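Choline/ethanolamine kinase family protein (Mesorhizobium loti, PDB 3DXQ) probably phosphorylates ethanolamine or a related small alcohol, as a member of the choline/ethanolamine kinase family. Local coordinates at residues 61-72 / 191-200; 95-103 / 212-222. All coordinates share one frame; numbering follows the deposited sequence.

Overall arrangement
Along the chain the four segments alternate: 61-72, 95-103, 191-200 and then 212-222, so the two contacts interlock in sequence. Their centres lie about 20 Å apart. Contact 1 brings helix 55-67, which accompanies the five-stranded antiparallel sheet of the smaller lobe, and the turn after it against strand 192-194 and the loop that follows. Contact 2 brings helix 97-102 against the junction of helices 206-215 and 220-231 in the helical lobe. The small sheet 93-94/185-187/192-194 links them, since Met95 follows its first strand, and helix 106-118 touches both contacts. They meet directly at selenomethionine Met192, whose CE is 4.0 Å from Met95 SE. The pair thus runs from the lobe interface into the helical lobe of a kinase-like fold.

Contact 1 (61-72 / 191-200)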
# COMPACT_ATOMS: atom_id res chain seq x y z
N ALA A 61 1.91 -11.96 -8.16
CA ALA A 61 2.67 -10.89 -7.54
C ALA A 61 3.47 -11.36 -6.33
O ALA A 61 4.67 -11.10 -6.24
CB ALA A 61 1.74 -9.73 -7.17
N ALA A 62 2.80 -12.06 -5.41
CA ALA A 62 3.46 -12.51 -4.18
C ALA A 62 4.59 -13.47 -4.50
O ALA A 62 5.64 -13.41 -3.89
CB ALA A 62 2.46 -13.17 -3.21
N ARG A 63 4.38 -14.36 -5.47
CA ARG A 63 5.43 -15.30 -5.83
C ARG A 63 6.65 -14.58 -6.36
O ARG A 63 7.76 -14.91 -6.01
CB ARG A 63 4.96 -16.34 -6.82
CG ARG A 63 4.05 -17.39 -6.21
CD ARG A 63 4.10 -18.69 -7.00
NE ARG A 63 3.14 -19.67 -6.49
CZ ARG A 63 1.84 -19.70 -6.80
NH1 ARG A 63 1.31 -18.78 -7.61
NH2 ARG A 63 1.06 -20.64 -6.27
N GLU A 64 6.43 -13.56 -7.17
CA GLU A 64 7.53 -12.76 -7.71
C GLU A 64 8.21 -11.97 -6.59
O GLU A 64 9.45 -11.94 -6.51
CB GLU A 64 7.02 -11.83 -8.82
CG GLU A 64 6.70 -12.56 -10.13
CD GLU A 64 7.94 -12.97 -10.90
OE1 GLU A 64 8.54 -12.10 -11.57
OE2 GLU A 64 8.32 -14.17 -10.87
N ALA A 65 7.40 -11.37 -5.72
CA ALA A 65 7.94 -10.63 -4.57
C ALA A 65 8.78 -11.56 -3.69
O ALA A 65 9.84 -11.17 -3.22
CB ALA A 65 6.83 -9.99 -3.77
N ALA A 66 8.31 -12.79 -3.51
CA ALA A 66 9.04 -13.79 -2.73
C ALA A 66 10.38 -14.12 -3.37
O ALA A 66 11.40 -14.19 -2.68
CB ALA A 66 8.20 -15.04 -2.58
N LYS A 67 10.36 -14.30 -4.69
CA LYS A 67 11.56 -14.55 -5.49
C LYS A 67 12.55 -13.40 -5.35
O LYS A 67 13.76 -13.62 -5.32
CB LYS A 67 11.22 -14.71 -6.98
CG LYS A 67 10.98 -16.14 -7.46
CD LYS A 67 11.01 -16.24 -9.01
CE LYS A 67 12.31 -15.68 -9.64
NZ LYS A 67 12.44 -15.97 -11.12
N ALA A 68 12.04 -12.17 -5.29
CA ALA A 68 12.89 -11.01 -5.11
C ALA A 68 13.40 -10.83 -3.66
O ALA A 68 14.15 -9.88 -3.38
CB ALA A 68 12.16 -9.78 -5.55
N GLY A 69 13.01 -11.73 -2.76
CA GLY A 69 13.46 -11.70 -1.36
C GLY A 69 12.81 -10.60 -0.51
O GLY A 69 13.36 -10.19 0.50
N VAL A 70 11.65 -10.13 -0.93
CA VAL A 70 10.98 -9.02 -0.26
C VAL A 70 9.78 -9.50 0.51
O VAL A 70 9.48 -8.99 1.60
CB VAL A 70 10.59 -7.92 -1.29
CG1 VAL A 70 9.58 -6.99 -0.74
CG2 VAL A 70 11.81 -7.17 -1.72
N SER A 71 9.08 -10.47 -0.06
CA SER A 71 7.93 -11.09 0.58
C SER A 71 8.26 -12.47 1.15
O SER A 71 9.13 -13.19 0.65
CB SER A 71 6.79 -11.26 -0.43
OG SER A 71 5.87 -12.26 0.01
N PRO A 72 7.54 -12.86 2.20
CA PRO A 72 7.77 -14.21 2.69
C PRO A 72 7.41 -15.24 1.62
O PRO A 72 6.59 -14.96 0.74
CB PRO A 72 6.81 -14.33 3.87
CG PRO A 72 6.42 -12.94 4.22
CD PRO A 72 6.51 -12.14 2.97
N ARG A 191 15.71 -5.98 9.05
CA ARG A 191 15.10 -5.93 7.73
C ARG A 191 13.58 -6.03 7.78
O ARG A 191 12.98 -6.63 8.69
CB ARG A 191 15.67 -7.03 6.82
CG ARG A 191 15.28 -8.46 7.20
CD ARG A 191 15.42 -9.38 5.99
NE ARG A 191 14.58 -8.91 4.90
CZ ARG A 191 14.59 -9.41 3.66
NH1 ARG A 191 15.41 -10.41 3.33
NH2 ARG A 191 13.77 -8.88 2.76
N MSE A 192 12.97 -5.45 6.76
CA MSE A 192 11.54 -5.43 6.63
C MSE A 192 11.21 -6.41 5.56
O MSE A 192 11.94 -6.50 4.58
CB MSE A 192 11.09 -4.08 6.13
CG MSE A 192 11.41 -2.97 7.04
SE MSE A 192 9.91 -2.58 8.06
CE MSE A 192 10.73 -1.37 9.46
N TRP A 193 10.12 -7.16 5.78
CA TRP A 193 9.48 -7.92 4.74
C TRP A 193 8.17 -7.19 4.45
O TRP A 193 7.71 -6.38 5.26
CB TRP A 193 9.18 -9.31 5.20
CG TRP A 193 10.37 -10.12 5.66
CD1 TRP A 193 10.93 -10.13 6.90
CD2 TRP A 193 11.07 -11.09 4.90
NE1 TRP A 193 11.97 -11.02 6.95
CE2 TRP A 193 12.08 -11.64 5.74
CE3 TRP A 193 10.97 -11.54 3.58
CZ2 TRP A 193 12.97 -12.62 5.31
CZ3 TRP A 193 11.86 -12.53 3.14
CH2 TRP A 193 12.85 -13.06 4.01
N ILE A 194 7.59 -7.45 3.30
CA ILE A 194 6.31 -6.84 2.94
C ILE A 194 5.34 -7.95 2.51
O ILE A 194 5.75 -8.90 1.84
CB ILE A 194 6.47 -5.79 1.81
CG1 ILE A 194 7.75 -4.96 2.02
CG2 ILE A 194 5.26 -4.90 1.76
CD1 ILE A 194 8.04 -3.93 0.98
N VAL A 195 4.08 -7.81 2.91
CA VAL A 195 3.01 -8.76 2.59
C VAL A 195 1.83 -8.02 1.95
O VAL A 195 1.82 -6.80 1.93
CB VAL A 195 2.51 -9.48 3.88
CG1 VAL A 195 3.69 -10.06 4.62
CG2 VAL A 195 1.72 -8.52 4.79
N ASP A 196 0.84 -8.78 1.49
CA ASP A 196 -0.41 -8.26 0.89
C ASP A 196 -0.20 -7.61 -0.45
O ASP A 196 -0.20 -6.39 -0.59
CB ASP A 196 -1.15 -7.30 1.83
CG ASP A 196 -2.48 -7.86 2.33
OD1 ASP A 196 -2.50 -8.97 2.92
OD2 ASP A 196 -3.51 -7.16 2.16
N TRP A 197 -0.05 -8.45 -1.47
CA TRP A 197 0.30 -7.98 -2.80
C TRP A 197 -0.87 -7.89 -3.72
O TRP A 197 -0.71 -7.86 -4.93
CB TRP A 197 1.37 -8.91 -3.38
CG TRP A 197 2.58 -8.91 -2.52
CD1 TRP A 197 2.80 -9.68 -1.43
CD2 TRP A 197 3.72 -8.05 -2.64
NE1 TRP A 197 4.01 -9.38 -0.87
CE2 TRP A 197 4.60 -8.38 -1.59
CE3 TRP A 197 4.10 -7.05 -3.54
CZ2 TRP A 197 5.82 -7.74 -1.41
CZ3 TRP A 197 5.31 -6.41 -3.36
CH2 TRP A 197 6.16 -6.76 -2.31
N GLU A 198 -2.06 -7.78 -3.17
CA GLU A 198 -3.27 -7.77 -4.01
C GLU A 198 -3.39 -6.56 -4.95
O GLU A 198 -4.03 -6.68 -6.01
CB GLU A 198 -4.53 -7.92 -3.14
CG GLU A 198 -4.77 -6.76 -2.20
CD GLU A 198 -5.78 -7.09 -1.12
OE1 GLU A 198 -6.88 -7.59 -1.46
OE2 GLU A 198 -5.45 -6.85 0.06
N TYR A 199 -2.80 -5.42 -4.59
CA TYR A 199 -2.87 -4.23 -5.45
C TYR A 199 -1.59 -4.00 -6.28
O TYR A 199 -1.44 -2.95 -6.92
CB TYR A 199 -3.15 -2.98 -4.61
CG TYR A 199 -4.48 -2.97 -3.88
CD1 TYR A 199 -5.62 -2.41 -4.48
CD2 TYR A 199 -4.58 -3.44 -2.59
CE1 TYR A 199 -6.84 -2.36 -3.79
CE2 TYR A 199 -5.78 -3.41 -1.90
CZ TYR A 199 -6.90 -2.88 -2.50
OH TYR A 199 -8.07 -2.86 -1.78
N SER A 200 -0.69 -4.97 -6.27
CA SER A 200 0.59 -4.85 -6.96
C SER A 200 0.42 -4.56 -8.42
O SER A 200 -0.60 -4.92 -8.99
CB SER A 200 1.40 -6.14 -6.85
OG SER A 200 1.66 -6.47 -5.50
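With CG anti to its carbonyl carbon (chi1 -60°), Trp197 lays the indole flat against the last turns of helix 55-67, where Ala65 CB sits over one face. That methyl is 3.5 Å from the centroid of the six-membered ring and 14° off its normal, which defines a CH-pi contact. Val70 directs CG1 anti to its own backbone N, and this branch reaches the indole edge, 3.8 Å from Trp197 CH2, while running side by side with Ile194. Replacing Trp197 by an alanine is likely to open a gap beneath the helix, leaving Ala65 CB and Val70 CG1 without the ring they share. The helix ends in a Schellman motif at Gly69, whose positive phi turns the chain toward strand 192-194. There Ile194 N donates to Val70 O (3.0 Å, 160° at the hydrogen), and Arg191 NH2 donates to Gly69 O at 2.6 Å, within the guanidinium plane; Lys116 also donates to that oxygen. The guanidinium itself lies over the face of Trp193. In this protein-kinase-like fold helix 55-67 probably corresponds to helix C, and the Val-Asp-Trp sequence is consistent with Asp196 matching the metal-binding aspartate of relatives; His177, probably in the counterpart of the catalytic loop, packs edge-to-face with Trp197. Ser71 CB lies 3.4 Å from Trp197 NE1, which donates weakly to Ile194 O. Beyond the indole, Ser200 N closes the type I turn 197-200 on Trp197 O, Ser200 OG adds a second bond from the same face, and Ser200 CB rests 3.6 Å from Ala61 CB.

Contact 2 (95-103 / 212-222); sequences MSPEKFKTR and LSVEGKFNANQ
The ring of Phe100 is covered on both faces: the CZ and CE1 edge of Phe218 approaches one, offset toward the rim, and CE of selenomethionine Met95 lies over the centre of the other. The two phenyl rings form an edge-to-face pair, with centroids 5.2 Å apart and planes at 60°, and Phe218 CE1 comes 3.7 Å from Phe100 CG. Gln222 NE2 and Leu212 O lie above opposite faces of Phe218, both offset toward the rim and more than 4 Å away, while Gly216 O lies at its edge in the ring plane. Leu212 CD1 adds an apolar contact 4.1 Å from Phe100 CE2, the two side chains crossing at about a right angle. At the tightest backbone approach Pro97 CB rests 3.5 Å from Gly216 O; Gly216 has no side chain, and a CB there would run into Phe218 CE1.

Polar bonds close the outer side. Lys101 bends at chi2 (-93°) and again at chi4, which carries NZ back to Lys217 O at 3.0 Å; the ammonium sits above the carbonyl plane, 39° out of it. In Gln222, extended beyond CG, OE1 is held by Asn219 N at 2.9 Å, and NE2 adds a weak bond to Phe100 O (2.9 Å). Asn219 OD1 accepts in return from Gln222 N. These reciprocal bonds make a capping box, which sets the start of helix 220-231 and fixes the Gln222 side chain with NE2 facing Phe100 O, in the helical lobe of the phosphotransferase fold.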
# COMPACT_ATOMS: atom_id res chain seq x y z
N MSE A 95 4.17 -3.50 11.66
CA MSE A 95 4.38 -2.07 11.82
C MSE A 95 3.08 -1.24 11.92
O MSE A 95 1.96 -1.73 11.75
CB MSE A 95 5.31 -1.56 10.72
CG MSE A 95 6.71 -2.22 10.72
SE MSE A 95 7.84 -1.76 12.25
CE MSE A 95 7.75 0.16 12.03
N SER A 96 3.28 0.04 12.23
CA SER A 96 2.21 1.03 12.36
C SER A 96 2.84 2.42 12.38
O SER A 96 4.05 2.54 12.58
CB SER A 96 1.47 0.81 13.67
OG SER A 96 2.28 1.19 14.80
N PRO A 97 2.04 3.47 12.19
CA PRO A 97 2.63 4.80 12.30
C PRO A 97 3.47 4.95 13.56
O PRO A 97 4.63 5.40 13.48
CB PRO A 97 1.41 5.72 12.35
CG PRO A 97 0.34 4.99 11.63
CD PRO A 97 0.61 3.53 11.84
N GLU A 98 2.90 4.59 14.70
CA GLU A 98 3.57 4.73 15.99
C GLU A 98 4.91 4.00 16.01
O GLU A 98 5.92 4.57 16.39
CB GLU A 98 2.67 4.25 17.14
CG GLU A 98 3.21 4.55 18.53
CD GLU A 98 2.36 3.98 19.68
OE1 GLU A 98 1.16 3.67 19.47
OE2 GLU A 98 2.90 3.87 20.81
N LYS A 99 4.93 2.75 15.57
CA LYS A 99 6.19 2.00 15.57
C LYS A 99 7.23 2.56 14.60
O LYS A 99 8.43 2.33 14.80
CB LYS A 99 5.95 0.52 15.28
CG LYS A 99 5.17 -0.22 16.37
CD LYS A 99 4.49 -1.46 15.76
CE LYS A 99 3.72 -2.29 16.77
NZ LYS A 99 4.66 -3.10 17.56
N PHE A 100 6.79 3.29 13.57
CA PHE A 100 7.71 3.92 12.62
C PHE A 100 8.46 5.11 13.21
O PHE A 100 9.51 5.48 12.73
CB PHE A 100 7.02 4.30 11.30
CG PHE A 100 7.13 3.23 10.22
CD1 PHE A 100 8.37 2.90 9.67
CD2 PHE A 100 6.01 2.56 9.76
CE1 PHE A 100 8.47 1.91 8.69
CE2 PHE A 100 6.10 1.61 8.78
CZ PHE A 100 7.35 1.27 8.24
N LYS A 101 7.89 5.72 14.25
CA LYS A 101 8.58 6.76 15.03
C LYS A 101 9.39 6.06 16.14
O LYS A 101 10.50 6.46 16.47
CB LYS A 101 7.57 7.71 15.71
CG LYS A 101 6.48 8.33 14.83
CD LYS A 101 6.85 9.70 14.25
CE LYS A 101 5.60 10.53 13.89
NZ LYS A 101 4.59 9.80 13.08
N THR A 102 8.82 5.01 16.72
CA THR A 102 9.41 4.27 17.85
C THR A 102 10.65 3.42 17.57
O THR A 102 11.55 3.34 18.40
CB THR A 102 8.33 3.32 18.47
OG1 THR A 102 7.57 4.06 19.44
CG2 THR A 102 8.94 2.06 19.15
N ARG A 103 10.69 2.75 16.42
CA ARG A 103 11.78 1.81 16.15
C ARG A 103 12.82 2.50 15.27
O ARG A 103 12.59 2.70 14.08
CB ARG A 103 11.22 0.53 15.50
CG ARG A 103 10.12 -0.13 16.35
CD ARG A 103 9.35 -1.23 15.64
NE ARG A 103 10.21 -2.35 15.24
CZ ARG A 103 10.67 -3.28 16.07
NH1 ARG A 103 10.35 -3.26 17.36
NH2 ARG A 103 11.46 -4.25 15.62
N LEU A 212 3.52 5.04 1.52
CA LEU A 212 3.95 4.70 2.86
C LEU A 212 4.01 5.93 3.73
O LEU A 212 3.54 5.91 4.86
CB LEU A 212 5.32 4.03 2.82
CG LEU A 212 5.99 3.74 4.15
CD1 LEU A 212 4.97 3.11 5.11
CD2 LEU A 212 7.22 2.81 3.92
N SER A 213 4.60 7.01 3.21
CA SER A 213 4.74 8.25 3.97
C SER A 213 3.41 8.76 4.49
O SER A 213 3.29 9.08 5.68
CB SER A 213 5.39 9.34 3.12
OG SER A 213 5.65 10.50 3.89
N VAL A 214 2.40 8.83 3.61
CA VAL A 214 1.07 9.31 4.00
C VAL A 214 0.37 8.34 4.95
O VAL A 214 -0.37 8.77 5.86
CB VAL A 214 0.17 9.57 2.79
CG1 VAL A 214 -1.26 9.81 3.21
CG2 VAL A 214 0.65 10.74 2.05
N GLU A 215 0.59 7.04 4.75
CA GLU A 215 -0.04 6.02 5.58
C GLU A 215 0.61 5.96 6.95
O GLU A 215 -0.05 5.70 7.96
CB GLU A 215 0.03 4.65 4.90
CG GLU A 215 -0.86 4.45 3.64
CD GLU A 215 -2.35 4.38 3.94
OE1 GLU A 215 -2.71 3.92 5.04
OE2 GLU A 215 -3.16 4.79 3.07
N GLY A 216 1.92 6.20 7.00
CA GLY A 216 2.65 6.20 8.28
C GLY A 216 2.70 7.52 9.03
O GLY A 216 3.31 7.60 10.10
N LYS A 217 2.06 8.55 8.46
CA LYS A 217 2.10 9.90 9.03
C LYS A 217 3.54 10.29 9.27
O LYS A 217 3.90 10.74 10.36
CB LYS A 217 1.29 9.98 10.33
CG LYS A 217 -0.08 9.32 10.27
CD LYS A 217 -1.00 9.79 11.40
CE LYS A 217 -2.29 8.96 11.45
NZ LYS A 217 -3.32 9.52 12.38
N PHE A 218 4.37 10.11 8.25
CA PHE A 218 5.80 10.38 8.35
C PHE A 218 6.07 11.84 8.42
O PHE A 218 5.49 12.61 7.67
CB PHE A 218 6.54 9.83 7.13
CG PHE A 218 6.89 8.39 7.22
CD1 PHE A 218 6.13 7.51 7.98
CD2 PHE A 218 7.95 7.89 6.47
CE1 PHE A 218 6.46 6.17 8.05
CE2 PHE A 218 8.29 6.54 6.53
CZ PHE A 218 7.55 5.68 7.31
N ASN A 219 6.96 12.25 9.30
CA ASN A 219 7.35 13.66 9.35
C ASN A 219 8.51 13.84 8.37
O ASN A 219 8.99 12.87 7.80
CB ASN A 219 7.70 14.13 10.77
CG ASN A 219 8.80 13.31 11.39
OD1 ASN A 219 9.68 12.77 10.69
ND2 ASN A 219 8.77 13.20 12.70
N ALA A 220 8.93 15.09 8.18
CA ALA A 220 10.01 15.43 7.25
C ALA A 220 11.24 14.56 7.45
O ALA A 220 11.85 14.12 6.48
CB ALA A 220 10.39 16.88 7.41
N ASN A 221 11.61 14.35 8.71
CA ASN A 221 12.80 13.57 9.05
C ASN A 221 12.71 12.12 8.58
O ASN A 221 13.65 11.59 8.02
CB ASN A 221 13.03 13.61 10.57
CG ASN A 221 13.40 14.98 11.03
OD1 ASN A 221 12.82 15.52 11.99
ND2 ASN A 221 14.34 15.60 10.33
N GLN A 222 11.55 11.50 8.80
CA GLN A 222 11.32 10.14 8.40
C GLN A 222 11.40 10.00 6.88
O GLN A 222 11.99 9.03 6.35
CB GLN A 222 9.97 9.66 8.92
CG GLN A 222 9.94 9.44 10.43
CD GLN A 222 8.57 9.08 10.94
OE1 GLN A 222 7.65 9.92 10.96
NE2 GLN A 222 8.43 7.86 11.41